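Local coordinates for protein MstE (Scytonema sp. PCC 10023, PDB 6SBF) that acts as a monodomain type II terpene cyclase that builds complex isoprenoid scaffolds, probably in the biosynthesis of merosterols, at residues Glu42-Asp47 with Trp85-Ile90; Cys173-Cys178 with His194-Val199; Glu239-Trp244 with Leu272-Leu277; Asn262-Ala267 with Val306-Leu311. The protein carries 1 engineered substitution. All coordinates share one frame; numbering follows the deposited sequence. Where two conformers were deposited one is given.

Contact 1 (Glu42-Asp47 with Trp85-Ile90); sequences EGWWQD and WELLKI
Gly43 and Trp44, in the loop between helix 18-37 and strand 47-50, pack on the C-terminal part of helix 75-90; with Trp45 they resemble the Gly-X-Trp end of the QW motif of squalene-hopene cyclases. Leu87 carries the helix side. Its CB sits over one face of the Trp44 indole, 3.7 Å from the centroid of the six-membered ring and 15° off the ring normal, a CH-pi contact displaced toward the rim near CZ2. The indole and the leucine side chain run past each other in opposite senses. Leu88 arrives differently: its CD2 lies at the ring edge, in plane, 3.9 Å from Trp44 CZ3. Leu87 spreads its two methyls over the loop backbone, with CD1 3.6 Å from Gly43 C and CD2 3.8 Å from Glu42 O. Gly43 has a positive phi of 118°, at which a CB would press on the preceding carbonyl oxygen; such a CB would also crowd Leu87 CD1. Asn40 OD1 holds the turn by accepting from the backbone N of both Gly43 and Trp44. Trp44 CG stands anti to the carbonyl carbon (chi1 -66°), which starts the indole on its way toward the helix. An alanine in place of Trp44 would probably leave Leu87 CB and Leu88 CD2 without their aromatic partner and open a gap between loop and helix. Across these two segments cohesion comes from methyls and methylenes against a flat ring and peptide groups, so it rests on close shape fit and dispersion.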
# COMPACT_ATOMS: atom_id res chain seq x y z
N GLU A 42 5.70 -18.44 13.55
CA GLU A 42 4.22 -18.52 13.73
C GLU A 42 3.56 -18.38 12.36
O GLU A 42 2.41 -18.78 12.23
CB GLU A 42 3.65 -17.44 14.66
CG GLU A 42 3.67 -17.78 16.15
CD GLU A 42 2.61 -18.73 16.69
OE1 GLU A 42 1.45 -18.72 16.19
OE2 GLU A 42 2.94 -19.47 17.65
N GLY A 43 4.22 -17.74 11.38
CA GLY A 43 3.66 -17.60 10.05
C GLY A 43 3.44 -16.15 9.61
O GLY A 43 2.91 -15.97 8.52
N TRP A 44 3.79 -15.18 10.42
CA TRP A 44 3.61 -13.76 10.02
C TRP A 44 4.57 -13.37 8.90
O TRP A 44 5.73 -13.78 8.92
CB TRP A 44 3.88 -12.85 11.22
CG TRP A 44 2.91 -12.96 12.36
CD1 TRP A 44 3.09 -13.66 13.52
CD2 TRP A 44 1.64 -12.33 12.48
NE1 TRP A 44 2.01 -13.50 14.35
CE2 TRP A 44 1.10 -12.69 13.73
CE3 TRP A 44 0.87 -11.56 11.62
CZ2 TRP A 44 -0.15 -12.24 14.15
CZ3 TRP A 44 -0.36 -11.11 12.03
CH2 TRP A 44 -0.86 -11.45 13.29
N TRP A 45 4.14 -12.44 8.05
CA TRP A 45 5.06 -11.58 7.31
C TRP A 45 5.41 -10.34 8.15
O TRP A 45 4.53 -9.73 8.72
CB TRP A 45 4.38 -11.13 6.01
CG TRP A 45 4.27 -12.21 4.98
CD1 TRP A 45 5.29 -12.80 4.31
CD2 TRP A 45 3.07 -12.79 4.45
NE1 TRP A 45 4.82 -13.77 3.44
CE2 TRP A 45 3.46 -13.76 3.51
CE3 TRP A 45 1.70 -12.59 4.67
CZ2 TRP A 45 2.52 -14.55 2.84
CZ3 TRP A 45 0.75 -13.38 4.02
CH2 TRP A 45 1.17 -14.32 3.08
N GLN A 46 6.71 -10.11 8.25
CA GLN A 46 7.24 -9.00 9.04
C GLN A 46 8.03 -8.06 8.13
O GLN A 46 8.78 -8.50 7.28
CB GLN A 46 8.24 -9.50 10.08
CG GLN A 46 7.63 -10.31 11.19
CD GLN A 46 8.70 -10.72 12.17
OE1 GLN A 46 9.47 -11.60 11.88
NE2 GLN A 46 8.76 -10.05 13.29
N ASP A 47 7.91 -6.75 8.40
CA ASP A 47 8.77 -5.78 7.69
C ASP A 47 8.70 -4.47 8.43
O ASP A 47 7.79 -4.24 9.19
CB ASP A 47 8.43 -5.64 6.21
CG ASP A 47 9.62 -5.70 5.28
OD1 ASP A 47 10.75 -5.28 5.75
OD2 ASP A 47 9.47 -6.09 4.10
N TRP A 85 -5.20 -14.81 8.14
CA TRP A 85 -6.41 -14.31 8.81
C TRP A 85 -6.55 -14.95 10.19
O TRP A 85 -6.95 -14.27 11.14
CB TRP A 85 -7.64 -14.61 7.93
CG TRP A 85 -8.95 -14.29 8.54
CD1 TRP A 85 -9.96 -15.16 8.85
CD2 TRP A 85 -9.41 -12.99 8.99
NE1 TRP A 85 -10.97 -14.50 9.45
CE2 TRP A 85 -10.70 -13.16 9.55
CE3 TRP A 85 -8.87 -11.69 8.97
CZ2 TRP A 85 -11.43 -12.11 10.08
CZ3 TRP A 85 -9.61 -10.68 9.48
CH2 TRP A 85 -10.85 -10.87 10.05
N GLU A 86 -6.23 -16.23 10.32
CA GLU A 86 -6.26 -16.85 11.66
C GLU A 86 -5.27 -16.16 12.61
O GLU A 86 -5.63 -15.94 13.79
CB GLU A 86 -5.95 -18.35 11.54
CG GLU A 86 -7.06 -19.14 10.89
CD GLU A 86 -8.45 -19.13 11.53
OE1 GLU A 86 -8.53 -19.10 12.77
OE2 GLU A 86 -9.46 -19.16 10.77
N LEU A 87 -4.08 -15.79 12.12
CA LEU A 87 -3.12 -15.03 12.96
C LEU A 87 -3.73 -13.68 13.39
O LEU A 87 -3.62 -13.31 14.57
CB LEU A 87 -1.81 -14.82 12.20
CG LEU A 87 -1.01 -16.13 12.00
CD1 LEU A 87 0.20 -15.87 11.11
CD2 LEU A 87 -0.56 -16.72 13.32
N LEU A 88 -4.34 -12.98 12.44
CA LEU A 88 -4.98 -11.71 12.75
C LEU A 88 -6.08 -11.86 13.79
O LEU A 88 -6.24 -11.03 14.70
CB LEU A 88 -5.44 -11.03 11.47
CG LEU A 88 -4.32 -10.44 10.62
CD1 LEU A 88 -4.80 -10.17 9.24
CD2 LEU A 88 -3.69 -9.23 11.23
N LYS A 89 -6.89 -12.92 13.68
CA LYS A 89 -7.98 -13.12 14.68
C LYS A 89 -7.44 -13.34 16.09
O LYS A 89 -8.14 -12.94 17.03
CB LYS A 89 -8.87 -14.27 14.25
CG LYS A 89 -9.82 -13.90 13.12
CD LYS A 89 -10.86 -14.94 12.84
CE LYS A 89 -10.26 -16.25 12.39
NZ LYS A 89 -11.33 -17.22 12.15
N ILE A 90 -6.25 -13.94 16.20
CA ILE A 90 -5.66 -14.16 17.53
C ILE A 90 -5.16 -12.84 18.13
O ILE A 90 -5.05 -12.76 19.35
CB ILE A 90 -4.58 -15.26 17.45
CG1 ILE A 90 -5.28 -16.59 17.20
CG2 ILE A 90 -3.70 -15.31 18.64
CD1 ILE A 90 -4.35 -17.67 16.63

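Contact 2 (Cys173-Cys178 with His194-Val199); sequences CGAHTC and HDYLRV
A hydroxyl-to-hydroxyl hydrogen bond, Thr177 OG1 to Tyr196 OH at 2.8 Å, is the one direct polar link between these segments, and it forms at the very start of a helix. His176 occupies the N-cap position of helix 177-183, which pairs with helix 187-200 in the all-helical alpha6-alpha6 barrel. Tyr196 CG is anti to the backbone N (chi1 172°), and the ring carries its OH across to the first turn of the partner helix. There the phenol oxygen lies 3.7 Å from His176 C and 3.5 Å from Thr177 N, although the angle at that N is too poor for a hydrogen bond. The positive end of the helix would tend to polarise a hydroxyl placed here. Thr177 OG1 stands beside its own backbone N, anti to the carbonyl carbon, and its side chain meets the tyrosine at a slant. A phenylalanine in place of Tyr196 would probably keep the ring packing but leave Thr177 OG1 without its hydroxyl mate, loosening the join at the helix start. Outside the segments, Asn144 and Ser180 also touch the tyrosine, while the His176 imidazole hydrogen-bonds Thr149 through ND1 and stacks on Tyr210. Leu197, next along helix 187-200, adds a looser touch, its CD2 4.4 Å from Thr177 O. On the tyrosine ring itself, Ala175 CB packs obliquely, 4.1 Å from Tyr196 CE1.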
# COMPACT_ATOMS: atom_id res chain seq x y z
N CYS A 173 -3.20 12.67 13.42
CA CYS A 173 -4.61 12.38 13.80
C CYS A 173 -5.58 13.12 12.88
O CYS A 173 -6.78 13.13 13.17
CB CYS A 173 -4.89 12.67 15.26
SG CYS A 173 -3.80 11.72 16.35
N GLY A 174 -5.10 13.68 11.79
CA GLY A 174 -5.96 14.27 10.76
C GLY A 174 -6.31 13.27 9.69
O GLY A 174 -5.69 12.21 9.56
N ALA A 175 -7.23 13.67 8.82
CA ALA A 175 -7.56 12.88 7.64
C ALA A 175 -6.31 12.70 6.79
O ALA A 175 -5.60 13.69 6.51
CB ALA A 175 -8.67 13.51 6.86
N HIS A 176 -6.10 11.50 6.29
CA HIS A 176 -4.93 11.12 5.47
C HIS A 176 -5.40 10.59 4.13
O HIS A 176 -6.24 9.68 4.10
CB HIS A 176 -4.10 10.07 6.20
CG HIS A 176 -3.51 10.60 7.44
ND1 HIS A 176 -3.37 9.87 8.61
CD2 HIS A 176 -3.00 11.84 7.70
CE1 HIS A 176 -2.78 10.65 9.53
NE2 HIS A 176 -2.53 11.88 8.99
N THR A 177 -4.89 11.09 3.02
CA THR A 177 -5.41 10.68 1.72
C THR A 177 -5.00 9.26 1.37
O THR A 177 -5.80 8.52 0.76
CB THR A 177 -4.98 11.72 0.69
OG1 THR A 177 -5.40 13.03 1.13
CG2 THR A 177 -5.58 11.46 -0.66
N CYS A 178 -3.81 8.85 1.75
CA CYS A 178 -3.29 7.50 1.51
C CYS A 178 -4.19 6.47 2.24
O CYS A 178 -4.60 5.46 1.65
CB CYS A 178 -1.83 7.39 1.97
SG CYS A 178 -1.49 8.05 3.63
N HIS A 194 -15.99 9.14 -0.94
CA HIS A 194 -15.93 9.59 -2.34
C HIS A 194 -15.61 11.11 -2.47
O HIS A 194 -14.76 11.48 -3.27
CB HIS A 194 -17.25 9.21 -3.04
CG HIS A 194 -17.40 9.83 -4.38
ND1 HIS A 194 -17.89 11.11 -4.53
CD2 HIS A 194 -17.04 9.37 -5.62
CE1 HIS A 194 -17.90 11.41 -5.82
NE2 HIS A 194 -17.35 10.36 -6.52
N ASP A 195 -16.38 11.94 -1.82
CA ASP A 195 -16.27 13.40 -2.04
C ASP A 195 -14.88 13.84 -1.59
O ASP A 195 -14.27 14.69 -2.26
CB ASP A 195 -17.41 14.13 -1.38
CG ASP A 195 -18.77 13.94 -2.04
OD1 ASP A 195 -18.87 13.20 -3.04
OD2 ASP A 195 -19.70 14.55 -1.54
N TYR A 196 -14.41 13.35 -0.45
CA TYR A 196 -13.05 13.69 0.06
C TYR A 196 -12.02 13.28 -0.98
O TYR A 196 -11.09 14.07 -1.32
CB TYR A 196 -12.80 12.98 1.39
CG TYR A 196 -11.38 13.13 1.86
CD1 TYR A 196 -10.97 14.22 2.59
CD2 TYR A 196 -10.45 12.16 1.52
CE1 TYR A 196 -9.65 14.35 3.00
CE2 TYR A 196 -9.14 12.30 1.94
CZ TYR A 196 -8.72 13.41 2.65
OH TYR A 196 -7.41 13.51 3.03
N LEU A 197 -12.13 12.09 -1.53
CA LEU A 197 -11.18 11.65 -2.56
C LEU A 197 -11.30 12.56 -3.80
O LEU A 197 -10.25 12.94 -4.39
CB LEU A 197 -11.37 10.20 -2.92
CG LEU A 197 -11.04 9.24 -1.75
CD1 LEU A 197 -11.36 7.83 -2.12
CD2 LEU A 197 -9.57 9.33 -1.35
N ARG A 198 -12.47 12.95 -4.22
CA ARG A 198 -12.55 13.81 -5.40
C ARG A 198 -11.90 15.19 -5.12
O ARG A 198 -11.14 15.71 -5.99
CB ARG A 198 -13.98 13.98 -5.86
CG ARG A 198 -14.55 12.76 -6.59
CD ARG A 198 -13.92 12.51 -7.96
NE ARG A 198 -14.03 13.66 -8.82
CZ ARG A 198 -15.11 14.13 -9.36
NH1 ARG A 198 -15.05 15.33 -9.92
NH2 ARG A 198 -16.22 13.44 -9.39
N VAL A 199 -12.15 15.80 -3.99
CA VAL A 199 -11.69 17.20 -3.77
C VAL A 199 -10.21 17.25 -3.53
O VAL A 199 -9.61 18.33 -3.72
CB VAL A 199 -12.49 17.87 -2.66
CG1 VAL A 199 -13.97 17.92 -3.00
CG2 VAL A 199 -12.14 17.36 -1.30

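Contact 3 (Glu239-Trp244 with Leu272-Leu277); sequences EQAVAW and LRLLLL
Val242 and Leu274 have the most surface buried here, and Leu275 follows them. The backbones come close, with the CA atoms of Val242 and Leu275 5.7 Å apart, an approach that leaves side chains resting partly on main-chain atoms. Leu274 CG is anti to its backbone N (chi1 172°), which starts the side chain across toward helix 235-248. Its CD2 lies 3.4 Å from Ala241 O, and CD1 touches the Ala241 methyl. The same CD2 meets the indole of Trp244 at its edge, in the ring plane, 3.8 Å from CE3; the two side chains cross at about a right angle. Val242 divides its work between two branches. CG2 sits 3.7 Å from Leu274 O and reaches Leu277 CB at 4.0 Å, whereas CG1 faces Leu275 CD2. That leucine methyl also approaches the backbone, 3.8 Å from Val242 O. These are helices 235-248 and 265-275 of the alpha6-alpha6 barrel, within the region related to the C-terminal domain of squalene-hopene cyclases, and the contact lies toward the C-terminal part of helix 265-275. Other helices close around it: Thr219 of helix 215-229 touches both Trp244 and Leu274, and Val284 of helix 282-298 touches Val242. At the polar border a water donates to Glu239 OE2 at 2.5 Å and to Leu277 O at 2.8 Å, bridging a carboxylate on helix 235-248 to the carbonyl of Leu277. Glu239 OE1 takes a further hydrogen bond from Asn278 ND2, and OE2 one from Gln235 NE2.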
# COMPACT_ATOMS: atom_id res chain seq x y z
N GLU A 239 -9.22 9.23 -15.68
CA GLU A 239 -8.41 9.37 -16.90
C GLU A 239 -7.27 10.37 -16.66
O GLU A 239 -6.20 10.21 -17.21
CB GLU A 239 -9.29 9.77 -18.10
CG GLU A 239 -10.29 8.71 -18.47
CD GLU A 239 -9.76 7.36 -18.87
OE1 GLU A 239 -8.57 7.23 -19.28
OE2 GLU A 239 -10.58 6.40 -18.81
N GLN A 240 -7.55 11.42 -15.90
CA GLN A 240 -6.45 12.41 -15.62
C GLN A 240 -5.35 11.72 -14.79
O GLN A 240 -4.16 11.99 -15.02
CB GLN A 240 -6.94 13.64 -14.87
CG GLN A 240 -5.92 14.76 -15.12
CD GLN A 240 -6.09 15.97 -14.24
OE1 GLN A 240 -6.96 16.02 -13.34
NE2 GLN A 240 -5.24 16.97 -14.51
N ALA A 241 -5.73 10.88 -13.84
CA ALA A 241 -4.75 10.14 -13.06
C ALA A 241 -3.94 9.21 -13.94
O ALA A 241 -2.71 9.06 -13.79
CB ALA A 241 -5.45 9.44 -11.93
N VAL A 242 -4.62 8.50 -14.85
CA VAL A 242 -3.89 7.62 -15.81
C VAL A 242 -2.91 8.45 -16.67
O VAL A 242 -1.78 8.01 -16.87
CB VAL A 242 -4.88 6.83 -16.68
CG1 VAL A 242 -4.18 6.11 -17.80
CG2 VAL A 242 -5.68 5.83 -15.84
N ALA A 243 -3.33 9.60 -17.15
CA ALA A 243 -2.44 10.48 -17.94
C ALA A 243 -1.23 10.90 -17.09
O ALA A 243 -0.12 10.94 -17.63
CB ALA A 243 -3.20 11.69 -18.43
N TRP A 244 -1.46 11.21 -15.82
CA TRP A 244 -0.33 11.53 -14.91
C TRP A 244 0.61 10.31 -14.82
O TRP A 244 1.83 10.44 -14.90
CB TRP A 244 -0.85 11.98 -13.55
CG TRP A 244 0.25 12.11 -12.51
CD1 TRP A 244 0.93 13.26 -12.21
CD2 TRP A 244 0.70 11.12 -11.59
NE1 TRP A 244 1.80 13.04 -11.20
CE2 TRP A 244 1.69 11.74 -10.79
CE3 TRP A 244 0.32 9.80 -11.32
CZ2 TRP A 244 2.29 11.11 -9.72
CZ3 TRP A 244 0.93 9.15 -10.26
CH2 TRP A 244 1.92 9.79 -9.52
N LEU A 272 2.10 0.89 -12.46
CA LEU A 272 1.58 -0.18 -13.35
C LEU A 272 0.12 -0.47 -12.97
O LEU A 272 -0.74 -0.56 -13.90
CB LEU A 272 2.50 -1.38 -13.28
CG LEU A 272 2.06 -2.62 -14.05
CD1 LEU A 272 1.80 -2.27 -15.50
CD2 LEU A 272 3.08 -3.73 -13.91
N ARG A 273 -0.20 -0.56 -11.69
CA ARG A 273 -1.60 -0.78 -11.29
C ARG A 273 -2.47 0.40 -11.78
O ARG A 273 -3.58 0.16 -12.28
CB ARG A 273 -1.72 -0.91 -9.79
CG ARG A 273 -1.34 -2.27 -9.33
CD ARG A 273 -1.62 -2.50 -7.85
NE ARG A 273 -2.99 -2.31 -7.32
CZ ARG A 273 -3.43 -2.87 -6.19
NH1 ARG A 273 -2.73 -3.80 -5.57
NH2 ARG A 273 -4.59 -2.49 -5.66
N LEU A 274 -2.00 1.62 -11.61
CA LEU A 274 -2.77 2.80 -12.07
C LEU A 274 -3.05 2.69 -13.57
O LEU A 274 -4.19 2.97 -14.02
CB LEU A 274 -1.97 4.05 -11.75
CG LEU A 274 -2.50 5.37 -12.32
CD1 LEU A 274 -3.89 5.72 -11.89
CD2 LEU A 274 -1.53 6.49 -11.90
N LEU A 275 -2.09 2.28 -14.34
CA LEU A 275 -2.19 2.23 -15.82
C LEU A 275 -3.16 1.11 -16.29
O LEU A 275 -3.58 1.15 -17.43
CB LEU A 275 -0.83 2.08 -16.48
CG LEU A 275 0.13 3.28 -16.31
CD1 LEU A 275 1.49 2.90 -16.83
CD2 LEU A 275 -0.41 4.52 -16.97
N LEU A 276 -3.52 0.17 -15.42
CA LEU A 276 -4.53 -0.86 -15.76
C LEU A 276 -5.91 -0.25 -15.81
O LEU A 276 -6.84 -0.95 -16.27
CB LEU A 276 -4.47 -1.97 -14.75
CG LEU A 276 -3.17 -2.78 -14.80
CD1 LEU A 276 -3.14 -3.73 -13.67
CD2 LEU A 276 -3.10 -3.56 -16.13
N LEU A 277 -6.10 1.00 -15.39
CA LEU A 277 -7.46 1.58 -15.37
C LEU A 277 -7.88 2.15 -16.72
O LEU A 277 -9.02 2.62 -16.81
CB LEU A 277 -7.55 2.62 -14.25
CG LEU A 277 -7.33 2.02 -12.87
CD1 LEU A 277 -7.32 3.12 -11.82
CD2 LEU A 277 -8.38 0.96 -12.50
O HOH W 1 -10.51 3.86 -18.86

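Contact 4 (Asn262-Ala267 with Val306-Leu311); sequences NGSTFA and VSSAYL
Thr265 OG1 is gripped from two directions: Ser308 OG donates to it at 2.7 Å, and it donates in turn to Val306 O at 2.9 Å. The second bond runs nearly along the C=O axis, with a C=O...donor angle of 161°. This relay fastens the loop before strand 311-313 to the N terminus of helix 265-275, one of the helices of the alpha6-alpha6 barrel. Thr265 OG1 lies between its backbone N and carbonyl carbon (chi1 51°), the crowded position, where it faces the loop. Ser264 is the N-cap: its OG accepts from Ala267 N at 3.0 Å and donates to a water at 2.6 Å. That water donates to Ser308 O, so the cap and the loop backbone share one solvent molecule. Beyond the polar cluster, Phe266 turns its ring to Ala309, the centre of an inverse gamma turn. Thr352 of helix 350-363 touches both Thr265 and Ala309, and Trp270 meets the Phe266 ring edge-to-face. Ala309 CB sits over one face of Phe266, 3.9 Å from the centroid and 14° off the normal, displaced toward CD1 and CE1.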
# COMPACT_ATOMS: atom_id res chain seq x y z
N ASN A 262 17.15 5.98 -11.41
CA ASN A 262 17.09 4.94 -12.48
C ASN A 262 15.96 3.95 -12.14
O ASN A 262 15.92 2.88 -12.74
CB ASN A 262 18.43 4.22 -12.70
CG ASN A 262 19.46 5.21 -13.23
OD1 ASN A 262 19.30 5.73 -14.33
ND2 ASN A 262 20.46 5.48 -12.44
N GLY A 263 15.03 4.32 -11.27
CA GLY A 263 13.75 3.61 -11.12
C GLY A 263 13.53 3.01 -9.74
O GLY A 263 14.38 2.28 -9.20
N SER A 264 12.35 3.29 -9.19
CA SER A 264 11.86 2.73 -7.93
C SER A 264 10.96 1.50 -8.23
O SER A 264 9.95 1.66 -8.95
CB SER A 264 11.06 3.72 -7.17
OG SER A 264 10.24 3.09 -6.22
N THR A 265 11.29 0.34 -7.71
CA THR A 265 10.45 -0.84 -7.91
C THR A 265 9.07 -0.63 -7.32
O THR A 265 8.06 -0.99 -7.98
CB THR A 265 11.14 -2.09 -7.39
OG1 THR A 265 11.58 -1.85 -6.07
CG2 THR A 265 12.31 -2.51 -8.27
N PHE A 266 8.96 -0.05 -6.15
CA PHE A 266 7.67 0.21 -5.48
C PHE A 266 6.82 1.18 -6.25
O PHE A 266 5.61 0.94 -6.49
CB PHE A 266 7.91 0.64 -4.03
CG PHE A 266 6.70 0.87 -3.17
CD1 PHE A 266 5.98 -0.21 -2.67
CD2 PHE A 266 6.32 2.14 -2.78
CE1 PHE A 266 4.91 0.02 -1.81
CE2 PHE A 266 5.31 2.39 -1.90
CZ PHE A 266 4.60 1.30 -1.41
N ALA A 267 7.38 2.32 -6.63
CA ALA A 267 6.61 3.36 -7.31
C ALA A 267 6.21 2.80 -8.69
O ALA A 267 5.13 3.15 -9.18
CB ALA A 267 7.39 4.66 -7.41
N VAL A 306 14.40 -5.35 -4.97
CA VAL A 306 15.09 -4.34 -4.11
C VAL A 306 14.04 -3.57 -3.31
O VAL A 306 13.15 -2.98 -3.91
CB VAL A 306 16.04 -3.46 -4.96
CG1 VAL A 306 16.63 -2.33 -4.19
CG2 VAL A 306 17.15 -4.29 -5.59
N SER A 307 14.22 -3.46 -2.00
CA SER A 307 13.39 -2.63 -1.12
C SER A 307 13.32 -1.20 -1.62
O SER A 307 14.39 -0.58 -1.86
CB SER A 307 13.90 -2.64 0.23
OG SER A 307 13.96 -3.98 0.70
N SER A 308 12.11 -0.68 -1.71
CA SER A 308 11.90 0.73 -2.05
C SER A 308 10.61 1.26 -1.49
O SER A 308 10.12 2.29 -1.95
CB SER A 308 12.06 0.98 -3.56
OG SER A 308 11.13 0.19 -4.30
N ALA A 309 10.00 0.58 -0.52
CA ALA A 309 8.76 1.03 0.11
C ALA A 309 9.08 2.02 1.22
O ALA A 309 9.26 1.66 2.34
CB ALA A 309 7.95 -0.12 0.60
N TYR A 310 9.18 3.30 0.81
CA TYR A 310 9.66 4.38 1.69
C TYR A 310 8.53 4.97 2.49
O TYR A 310 7.63 5.62 1.90
CB TYR A 310 10.48 5.42 0.95
CG TYR A 310 11.79 4.91 0.42
CD1 TYR A 310 12.76 4.41 1.26
CD2 TYR A 310 12.09 4.90 -0.91
CE1 TYR A 310 13.96 3.91 0.77
CE2 TYR A 310 13.28 4.43 -1.43
CZ TYR A 310 14.24 3.93 -0.58
OH TYR A 310 15.40 3.45 -1.11
N LEU A 311 8.57 4.73 3.79
CA LEU A 311 7.58 5.14 4.79
C LEU A 311 8.18 6.34 5.55
O LEU A 311 9.27 6.20 6.17
CB LEU A 311 7.30 3.97 5.72
CG LEU A 311 6.28 4.19 6.82
CD1 LEU A 311 4.91 4.33 6.22
CD2 LEU A 311 6.35 3.01 7.79
O HOH W 2 10.34 4.22 -3.86

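Overall arrangement
From the N terminus, contact 1 comes first: it closes a loop that holds the 47-50/55-57 hairpin and helix 59-69, returning the chain to the C-terminal part of helix 75-90. Contact 2 follows in series, a short closure between helices 177-183 and 187-200. Contacts 3 and 4 then cross, since 262-267 falls between the two segments of contact 3 and 272-277 between those of contact 4. Helix 265-275 belongs to both, joined near its C-terminal end to helix 235-248 and at its N terminus to the loop 306-311. Contacts 1 and 3 lie on opposite sides of the chain's centre, their own centres about 33 Å apart.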